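PDB 3OF7: regulator of chromosome condensation from Saccharomyces cerevisiae, which acts as a guanine nucleotide exchange factor that promotes replacement of GDP by GTP on the GTPase Gsp1p, binds chromatin and controls RNA metabolism and nuclear transport. Local coordinates for residues D30-G35 / Q430-I435; A48-K51 / P56-N59; N395-S400 / E457-E462. One frame throughout, in Å; residues are numbered along the deposited sequence.

How the contacts relate
Contacts 1 and 2 both reach one four-stranded antiparallel sheet of the beta-propeller, in the order 56-58, 30-34, 443-450, 432-439, which combines N-terminal and C-terminal strands and so closes the ring; segment 48-51 of contact 2 is a loop beside it. Their centres are 13 Å apart, and neighbouring strands 30-34 and 56-58 join them directly: N59 N lies 2.7 Å from I31 O, and R57 O lies 3.0 Å from C33 N. Contact 3 is centred 12 Å from contact 1 and touches it through R459, whose NH2 lies 2.8 Å from both Q430 O and H432 O. Contacts 2 and 3 do not touch, with about 7 Å between nearest atoms.

Contact 1: D30-G35 / Q430-I435; sequences DIFCWG and QDHNII
D30 and H432 are joined by a histidine-carboxylate hydrogen bond across the closing sheet of the beta-propeller, where strand 30-34 of the first RCC1 repeat and strand 432-439 of the seventh lie on either side of strand 443-450. The two strands are not paired with each other, and their side chains make the contact over the one between. From CB of D30, which lies 3.8 Å from H432 NE2, the carboxylate turns beside its own backbone N (chi1 -73°). Its OD2 accepts a hydrogen bond from H432 NE2 at 2.7 Å, nearly straight, with 169° at the hydrogen. The oxygen offers its anti lone pair and sits in the imidazole plane, although the carboxylate itself is twisted 56° from that ring. The other oxygen, OD1, forms a salt bridge with R64, so both ends of the buried carboxylate are engaged and the negative charge is probably stabilised. F32 completes the cluster with a T-shaped stack, its ring at 88° to the imidazole and the centroids 5.0 Å apart. The edge of the phenyl ring points at one face of H432, with CZ displaced toward the rim and 3.6 Å from NE2.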
loop_
_atom_site.group_PDB
_atom_site.type_symbol
_atom_site.label_atom_id
_atom_site.label_comp_id
_atom_site.label_asym_id
_atom_site.label_seq_id
_atom_site.Cartn_x
_atom_site.Cartn_y
_atom_site.Cartn_z
ATOM N N ASP A 30 -9.506 -4.215 -16.143
ATOM C CA ASP A 30 -10.610 -4.790 -15.380
ATOM C C ASP A 30 -10.212 -4.678 -13.906
ATOM O O ASP A 30 -9.110 -5.078 -13.529
ATOM C CB ASP A 30 -10.809 -6.266 -15.740
ATOM C CG ASP A 30 -11.438 -6.459 -17.111
ATOM O OD1 ASP A 30 -12.211 -5.579 -17.563
ATOM O OD2 ASP A 30 -11.156 -7.503 -17.725
ATOM N N ILE A 31 -11.097 -4.128 -13.087
ATOM C CA ILE A 31 -10.848 -3.985 -11.643
ATOM C C ILE A 31 -11.638 -5.039 -10.859
ATOM O O ILE A 31 -12.831 -5.215 -11.077
ATOM C CB ILE A 31 -11.215 -2.548 -11.143
ATOM C CG1 ILE A 31 -10.439 -1.471 -11.921
ATOM C CG2 ILE A 31 -11.025 -2.404 -9.607
ATOM C CD1 ILE A 31 -8.915 -1.570 -11.832
ATOM N N PHE A 32 -10.958 -5.729 -9.945
ATOM C CA PHE A 32 -11.571 -6.752 -9.109
ATOM C C PHE A 32 -11.416 -6.379 -7.645
ATOM O O PHE A 32 -10.370 -5.877 -7.248
ATOM C CB PHE A 32 -10.892 -8.103 -9.334
ATOM C CG PHE A 32 -10.942 -8.570 -10.756
ATOM C CD1 PHE A 32 -12.029 -9.311 -11.219
ATOM C CD2 PHE A 32 -9.918 -8.249 -11.637
ATOM C CE1 PHE A 32 -12.086 -9.737 -12.549
ATOM C CE2 PHE A 32 -9.964 -8.677 -12.962
ATOM C CZ PHE A 32 -11.044 -9.419 -13.416
ATOM N N CYS A 33 -12.445 -6.662 -6.854
ATOM C CA CYS A 33 -12.446 -6.354 -5.427
ATOM C C CYS A 33 -12.940 -7.561 -4.644
ATOM O O CYS A 33 -13.815 -8.310 -5.118
ATOM C CB CYS A 33 -13.364 -5.155 -5.148
ATOM S SG CYS A 33 -12.887 -3.614 -5.976
ATOM N N TRP A 34 -12.386 -7.757 -3.452
ATOM C CA TRP A 34 -12.818 -8.864 -2.594
ATOM C C TRP A 34 -12.407 -8.656 -1.140
ATOM O O TRP A 34 -11.573 -7.794 -0.847
ATOM C CB TRP A 34 -12.297 -10.201 -3.133
ATOM C CG TRP A 34 -10.795 -10.400 -3.042
ATOM C CD1 TRP A 34 -10.115 -11.061 -2.045
ATOM C CD2 TRP A 34 -9.803 -9.961 -3.980
ATOM N NE1 TRP A 34 -8.762 -11.056 -2.311
ATOM C CE2 TRP A 34 -8.544 -10.394 -3.492
ATOM C CE3 TRP A 34 -9.852 -9.243 -5.189
ATOM C CZ2 TRP A 34 -7.340 -10.127 -4.165
ATOM C CZ3 TRP A 34 -8.655 -8.986 -5.862
ATOM C CH2 TRP A 34 -7.415 -9.423 -5.344
ATOM N N GLY A 35 -13.003 -9.450 -0.245
ATOM C CA GLY A 35 -12.767 -9.355 1.198
ATOM C C GLY A 35 -14.010 -8.830 1.899
ATOM O O GLY A 35 -15.134 -9.162 1.516
ATOM N N GLN A 430 -9.142 -16.237 -13.647
ATOM C CA GLN A 430 -8.252 -17.345 -14.001
ATOM C C GLN A 430 -7.539 -17.160 -15.344
ATOM O O GLN A 430 -6.458 -17.702 -15.538
ATOM C CB GLN A 430 -8.985 -18.689 -13.965
ATOM C CG GLN A 430 -10.074 -18.847 -15.022
ATOM C CD GLN A 430 -10.844 -20.165 -14.877
ATOM O OE1 GLN A 430 -10.434 -21.070 -14.144
ATOM N NE2 GLN A 430 -11.966 -20.262 -15.573
ATOM N N ASP A 431 -8.139 -16.396 -16.254
ATOM C CA ASP A 431 -7.523 -16.144 -17.552
ATOM C C ASP A 431 -7.112 -14.675 -17.722
ATOM O O ASP A 431 -6.975 -14.163 -18.846
ATOM C CB ASP A 431 -8.441 -16.628 -18.677
ATOM C CG ASP A 431 -8.668 -18.127 -18.625
ATOM O OD1 ASP A 431 -7.698 -18.871 -18.379
ATOM O OD2 ASP A 431 -9.818 -18.570 -18.829
ATOM N N HIS A 432 -6.916 -14.001 -16.589
ATOM C CA HIS A 432 -6.451 -12.615 -16.607
ATOM C C HIS A 432 -4.973 -12.532 -16.313
ATOM O O HIS A 432 -4.427 -13.332 -15.544
ATOM C CB HIS A 432 -7.203 -11.758 -15.585
ATOM C CG HIS A 432 -8.461 -11.150 -16.113
ATOM N ND1 HIS A 432 -9.599 -11.889 -16.358
ATOM C CD2 HIS A 432 -8.767 -9.869 -16.429
ATOM C CE1 HIS A 432 -10.549 -11.090 -16.810
ATOM N NE2 HIS A 432 -10.072 -9.857 -16.854
ATOM N N ASN A 433 -4.347 -11.541 -16.938
ATOM C CA ASN A 433 -3.004 -11.119 -16.641
ATOM C C ASN A 433 -3.144 -10.015 -15.582
ATOM O O ASN A 433 -3.529 -8.901 -15.902
ATOM C CB ASN A 433 -2.385 -10.577 -17.940
ATOM C CG ASN A 433 -0.898 -10.345 -17.841
ATOM O OD1 ASN A 433 -0.355 -9.416 -18.465
ATOM N ND2 ASN A 433 -0.221 -11.186 -17.082
ATOM N N ILE A 434 -2.873 -10.342 -14.320
ATOM C CA ILE A 434 -2.991 -9.363 -13.226
ATOM C C ILE A 434 -1.800 -8.404 -13.292
ATOM O O ILE A 434 -0.648 -8.846 -13.354
ATOM C CB ILE A 434 -3.078 -10.048 -11.831
ATOM C CG1 ILE A 434 -4.330 -10.947 -11.735
ATOM C CG2 ILE A 434 -3.059 -9.006 -10.684
ATOM C CD1 ILE A 434 -5.673 -10.207 -11.954
ATOM N N ILE A 435 -2.092 -7.106 -13.287
ATOM C CA ILE A 435 -1.069 -6.071 -13.498
ATOM C C ILE A 435 -0.772 -5.305 -12.202
ATOM O O ILE A 435 0.401 -5.073 -11.861
ATOM C CB ILE A 435 -1.491 -5.080 -14.630
ATOM C CG1 ILE A 435 -1.882 -5.816 -15.923
ATOM C CG2 ILE A 435 -0.388 -4.039 -14.920
ATOM C CD1 ILE A 435 -0.777 -6.656 -16.521
#

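Contact 2: A48-K51 / P56-N59; sequences AKNK and PRLN
The backbones of N50 and R57 remain well apart, with 9.6 Å between their CA atoms, where a short 3-10 turn at 48-49 stands beside edge strand 56-58 of the propeller's closing sheet. Side chains and a water span this distance. Both segments belong to the first RCC1 repeat, and the chain between them includes the short strand 52-53. Within the turn, K51 N donates to A48 O.

R57 does most of the reaching. It leaves the strand with CG opposite the backbone N (chi1 174°), then bends at chi2 and again at chi3, which brings the guanidinium edge to the amide of N50. NH1 donates to N50 OD1 over 2.8 Å, with 150° at the hydrogen. The acceptor lies close to the guanidinium plane, but the donor stands above the carbonyl plane of the amide, 35° out of it and off either lone pair. The amide and guanidinium planes are well turned against each other. The bond is thus well placed for the arginine and less so for the oxygen.

A bridging water closes the arrangement at the same edge of R57. It accepts from NH2 and is within donating distance of both N50 OD1, at 3.0 Å, and the backbone carbonyl of K49. The two nitrogens at the end of the arginine are thereby linked to the turn, one directly and one through the solvent molecule. K49 brings a second positive charge nearby, its NZ lying 6.3 Å from R57 NH1.

At the other end of R57, its backbone pairs with C33 of strand 30-34, so the same residue belongs to the sheet and reaches outward to the surface loop. K49 O lies 2.8 Å from the water, one of more acceptors than its two protons can serve.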
loop_
_atom_site.group_PDB
_atom_site.type_symbol
_atom_site.label_atom_id
_atom_site.label_comp_id
_atom_site.label_asym_id
_atom_site.label_seq_id
_atom_site.Cartn_x
_atom_site.Cartn_y
_atom_site.Cartn_z
ATOM N N ALA A 48 -26.434 -5.782 0.690
ATOM C CA ALA A 48 -25.846 -6.506 1.821
ATOM C C ALA A 48 -24.962 -7.667 1.373
ATOM O O ALA A 48 -23.882 -7.866 1.918
ATOM C CB ALA A 48 -26.935 -7.000 2.785
ATOM N N LYS A 49 -25.423 -8.419 0.374
ATOM C CA LYS A 49 -24.660 -9.534 -0.195
ATOM C C LYS A 49 -23.285 -9.095 -0.721
ATOM O O LYS A 49 -22.360 -9.902 -0.798
ATOM C CB LYS A 49 -25.457 -10.208 -1.323
ATOM C CG LYS A 49 -25.933 -9.239 -2.415
ATOM C CD LYS A 49 -26.763 -9.914 -3.504
ATOM C CE LYS A 49 -25.922 -10.260 -4.727
ATOM N NZ LYS A 49 -26.753 -10.391 -5.967
ATOM N N ASN A 50 -23.164 -7.820 -1.087
ATOM C CA ASN A 50 -21.923 -7.296 -1.664
ATOM C C ASN A 50 -20.985 -6.598 -0.668
ATOM O O ASN A 50 -20.077 -5.867 -1.072
ATOM C CB ASN A 50 -22.235 -6.385 -2.858
ATOM C CG ASN A 50 -22.745 -7.155 -4.067
ATOM O OD1 ASN A 50 -22.322 -8.280 -4.329
ATOM N ND2 ASN A 50 -23.646 -6.541 -4.818
ATOM N N LYS A 51 -21.205 -6.819 0.626
ATOM C CA LYS A 51 -20.293 -6.295 1.646
ATOM C C LYS A 51 -19.369 -7.388 2.222
ATOM O O LYS A 51 -18.553 -7.136 3.115
ATOM C CB LYS A 51 -21.048 -5.494 2.725
ATOM C CG LYS A 51 -21.814 -6.294 3.762
ATOM C CD LYS A 51 -22.955 -5.450 4.344
ATOM C CE LYS A 51 -23.194 -5.750 5.815
ATOM N NZ LYS A 51 -22.038 -5.293 6.658
ATOM N N PRO A 56 -12.174 -12.764 -5.902
ATOM C CA PRO A 56 -12.130 -11.557 -6.728
ATOM C C PRO A 56 -13.388 -11.382 -7.572
ATOM O O PRO A 56 -13.761 -12.282 -8.328
ATOM C CB PRO A 56 -10.908 -11.792 -7.625
ATOM C CG PRO A 56 -9.997 -12.608 -6.772
ATOM C CD PRO A 56 -10.910 -13.524 -5.989
ATOM N N ARG A 57 -14.035 -10.232 -7.416
ATOM C CA ARG A 57 -15.285 -9.935 -8.090
ATOM C C ARG A 57 -15.063 -8.769 -9.040
ATOM O O ARG A 57 -14.590 -7.704 -8.624
ATOM C CB ARG A 57 -16.356 -9.590 -7.050
ATOM C CG ARG A 57 -17.699 -9.124 -7.626
ATOM C CD ARG A 57 -18.629 -10.301 -7.934
ATOM N NE ARG A 57 -18.894 -11.116 -6.747
ATOM C CZ ARG A 57 -19.784 -10.816 -5.806
ATOM N NH1 ARG A 57 -20.523 -9.713 -5.896
ATOM N NH2 ARG A 57 -19.939 -11.625 -4.770
ATOM N N LEU A 58 -15.393 -8.967 -10.314
ATOM C CA LEU A 58 -15.256 -7.892 -11.298
ATOM C C LEU A 58 -16.104 -6.696 -10.873
ATOM O O LEU A 58 -17.290 -6.841 -10.600
ATOM C CB LEU A 58 -15.659 -8.390 -12.688
ATOM C CG LEU A 58 -15.575 -7.360 -13.817
ATOM C CD1 LEU A 58 -14.119 -7.023 -14.141
ATOM C CD2 LEU A 58 -16.306 -7.882 -15.059
ATOM N N ASN A 59 -15.489 -5.514 -10.784
ATOM C CA ASN A 59 -16.212 -4.344 -10.321
ATOM C C ASN A 59 -16.976 -3.710 -11.485
ATOM O O ASN A 59 -16.350 -3.182 -12.419
ATOM C CB ASN A 59 -15.262 -3.333 -9.661
ATOM C CG ASN A 59 -16.000 -2.259 -8.897
ATOM O OD1 ASN A 59 -16.930 -1.642 -9.422
ATOM N ND2 ASN A 59 -15.594 -2.028 -7.645
HETATM O O HOH W 1 -22.312 -11.063 -3.310
#

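Contact 3: N395-S400 / E457-E462; sequences NGIAYS and EKRADE
R459, the residue with the most surface buried here, reaches from helix 453-464 to the turn at 395-397 and sets its guanidinium edge against N395 O and one face under I397. The chain runs out extended, with CG opposite the backbone N (chi1 -170°), and bends at chi3, which swings the end group against the turn. Its NH1 donates to the backbone carbonyl O of N395 at 2.9 Å, with 156° at the hydrogen. That oxygen lies 11° from the guanidinium plane, while the donor is tilted from the plane of the carbonyl.

The side chain of N395 crosses the arginine at about a right angle. Its ND2 rests 3.8 Å from R459 CG and also donates to a water, which in turn donates to E462 OE1, tying the turn to the helix a second time. OD1 faces back toward its own segment and accepts a weak hydrogen bond from I397 N.

I397 supplies the apolar cover. Its CG1 sits over the centre of one guanidinium face, 3.6 Å from R459 CZ, and CD1 continues along the arginine to NE, 3.7 Å away. G396 O lies 3.5 Å from R459 NH1.

NH2 hydrogen-bonds to the backbone carbonyls of Q430 and H432, so three main-chain oxygens, of N395, Q430 and H432, hold the buried group, which would limit its rotation. The arrangement is that of a C-terminal helix packed against the outside of a propeller, one arginine fastening it to a turn and a neighbouring strand of the seventh RCC1 repeat.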
loop_
_atom_site.group_PDB
_atom_site.type_symbol
_atom_site.label_atom_id
_atom_site.label_comp_id
_atom_site.label_asym_id
_atom_site.label_seq_id
_atom_site.Cartn_x
_atom_site.Cartn_y
_atom_site.Cartn_z
ATOM N N ASN A 395 4.084 -14.472 -14.342
ATOM C CA ASN A 395 3.089 -14.870 -15.356
ATOM C C ASN A 395 1.680 -14.261 -15.196
ATOM O O ASN A 395 0.771 -14.594 -15.957
ATOM C CB ASN A 395 3.039 -16.406 -15.515
ATOM C CG ASN A 395 2.352 -17.125 -14.346
ATOM O OD1 ASN A 395 2.077 -16.540 -13.293
ATOM N ND2 ASN A 395 2.080 -18.411 -14.535
ATOM N N GLY A 396 1.506 -13.382 -14.208
ATOM C CA GLY A 396 0.247 -12.641 -14.045
ATOM C C GLY A 396 -0.821 -13.328 -13.211
ATOM O O GLY A 396 -1.999 -12.971 -13.280
ATOM N N ILE A 397 -0.409 -14.322 -12.435
ATOM C CA ILE A 397 -1.301 -15.016 -11.517
ATOM C C ILE A 397 -1.004 -14.451 -10.128
ATOM O O ILE A 397 0.161 -14.333 -9.750
ATOM C CB ILE A 397 -1.085 -16.555 -11.572
ATOM C CG1 ILE A 397 -1.517 -17.094 -12.952
ATOM C CG2 ILE A 397 -1.860 -17.267 -10.451
ATOM C CD1 ILE A 397 -1.437 -18.610 -13.103
ATOM N N ALA A 398 -2.058 -14.081 -9.406
ATOM C CA ALA A 398 -1.940 -13.543 -8.046
ATOM C C ALA A 398 -1.915 -14.634 -6.968
ATOM O O ALA A 398 -2.565 -15.683 -7.102
ATOM C CB ALA A 398 -3.061 -12.534 -7.773
ATOM N N TYR A 399 -1.155 -14.369 -5.903
ATOM C CA TYR A 399 -0.953 -15.294 -4.784
ATOM C C TYR A 399 -1.169 -14.527 -3.498
ATOM O O TYR A 399 -0.671 -13.414 -3.352
ATOM C CB TYR A 399 0.471 -15.867 -4.791
ATOM C CG TYR A 399 0.719 -16.853 -5.916
ATOM C CD1 TYR A 399 0.798 -16.416 -7.237
ATOM C CD2 TYR A 399 0.868 -18.221 -5.658
ATOM C CE1 TYR A 399 1.013 -17.306 -8.280
ATOM C CE2 TYR A 399 1.088 -19.129 -6.700
ATOM C CZ TYR A 399 1.156 -18.658 -8.006
ATOM O OH TYR A 399 1.370 -19.527 -9.048
ATOM N N SER A 400 -1.891 -15.125 -2.561
ATOM C CA SER A 400 -2.216 -14.434 -1.320
ATOM C C SER A 400 -1.951 -15.307 -0.104
ATOM O O SER A 400 -1.853 -16.538 -0.207
ATOM C CB SER A 400 -3.686 -13.993 -1.337
ATOM O OG SER A 400 -4.537 -15.122 -1.453
ATOM N N GLU A 457 -4.845 -20.358 -22.645
ATOM C CA GLU A 457 -4.719 -21.805 -22.733
ATOM C C GLU A 457 -3.282 -22.252 -22.470
ATOM O O GLU A 457 -3.054 -23.226 -21.752
ATOM C CB GLU A 457 -5.205 -22.297 -24.102
ATOM C CG GLU A 457 -5.673 -23.727 -24.118
ATOM C CD GLU A 457 -6.340 -24.109 -25.436
ATOM O OE1 GLU A 457 -6.096 -23.432 -26.460
ATOM O OE2 GLU A 457 -7.107 -25.091 -25.441
ATOM N N LYS A 458 -2.319 -21.525 -23.036
ATOM C CA LYS A 458 -0.899 -21.817 -22.828
ATOM C C LYS A 458 -0.499 -21.754 -21.346
ATOM O O LYS A 458 0.135 -22.687 -20.829
ATOM C CB LYS A 458 -0.029 -20.861 -23.650
ATOM C CG LYS A 458 1.447 -21.248 -23.690
ATOM C CD LYS A 458 2.315 -20.071 -24.124
ATOM N N ARG A 459 -0.867 -20.660 -20.673
ATOM C CA ARG A 459 -0.583 -20.501 -19.237
ATOM C C ARG A 459 -1.286 -21.575 -18.399
ATOM O O ARG A 459 -0.663 -22.196 -17.538
ATOM C CB ARG A 459 -0.942 -19.091 -18.732
ATOM C CG ARG A 459 -0.442 -18.808 -17.304
ATOM C CD ARG A 459 -0.814 -17.407 -16.805
ATOM N NE ARG A 459 -2.240 -17.268 -16.500
ATOM C CZ ARG A 459 -2.829 -16.128 -16.158
ATOM N NH1 ARG A 459 -2.123 -15.002 -16.071
ATOM N NH2 ARG A 459 -4.134 -16.106 -15.907
ATOM N N ALA A 460 -2.573 -21.792 -18.660
ATOM C CA ALA A 460 -3.329 -22.858 -17.991
ATOM C C ALA A 460 -2.661 -24.233 -18.141
ATOM O O ALA A 460 -2.543 -24.977 -17.163
ATOM C CB ALA A 460 -4.760 -22.898 -18.496
ATOM N N ASP A 461 -2.214 -24.557 -19.357
ATOM C CA ASP A 461 -1.500 -25.814 -19.611
ATOM C C ASP A 461 -0.192 -25.874 -18.834
ATOM O O ASP A 461 0.149 -26.917 -18.276
ATOM C CB ASP A 461 -1.230 -26.018 -21.106
ATOM C CG ASP A 461 -2.494 -26.333 -21.900
ATOM O OD1 ASP A 461 -3.506 -26.737 -21.294
ATOM O OD2 ASP A 461 -2.476 -26.170 -23.141
ATOM N N GLU A 462 0.531 -24.755 -18.792
ATOM C CA GLU A 462 1.786 -24.675 -18.034
ATOM C C GLU A 462 1.578 -24.923 -16.536
ATOM O O GLU A 462 2.344 -25.661 -15.907
ATOM C CB GLU A 462 2.473 -23.322 -18.263
ATOM C CG GLU A 462 3.178 -23.189 -19.612
ATOM C CD GLU A 462 3.492 -21.743 -19.986
ATOM O OE1 GLU A 462 2.985 -20.817 -19.312
ATOM O OE2 GLU A 462 4.243 -21.530 -20.965
HETATM O O HOH W 2 3.097 -19.738 -16.821
#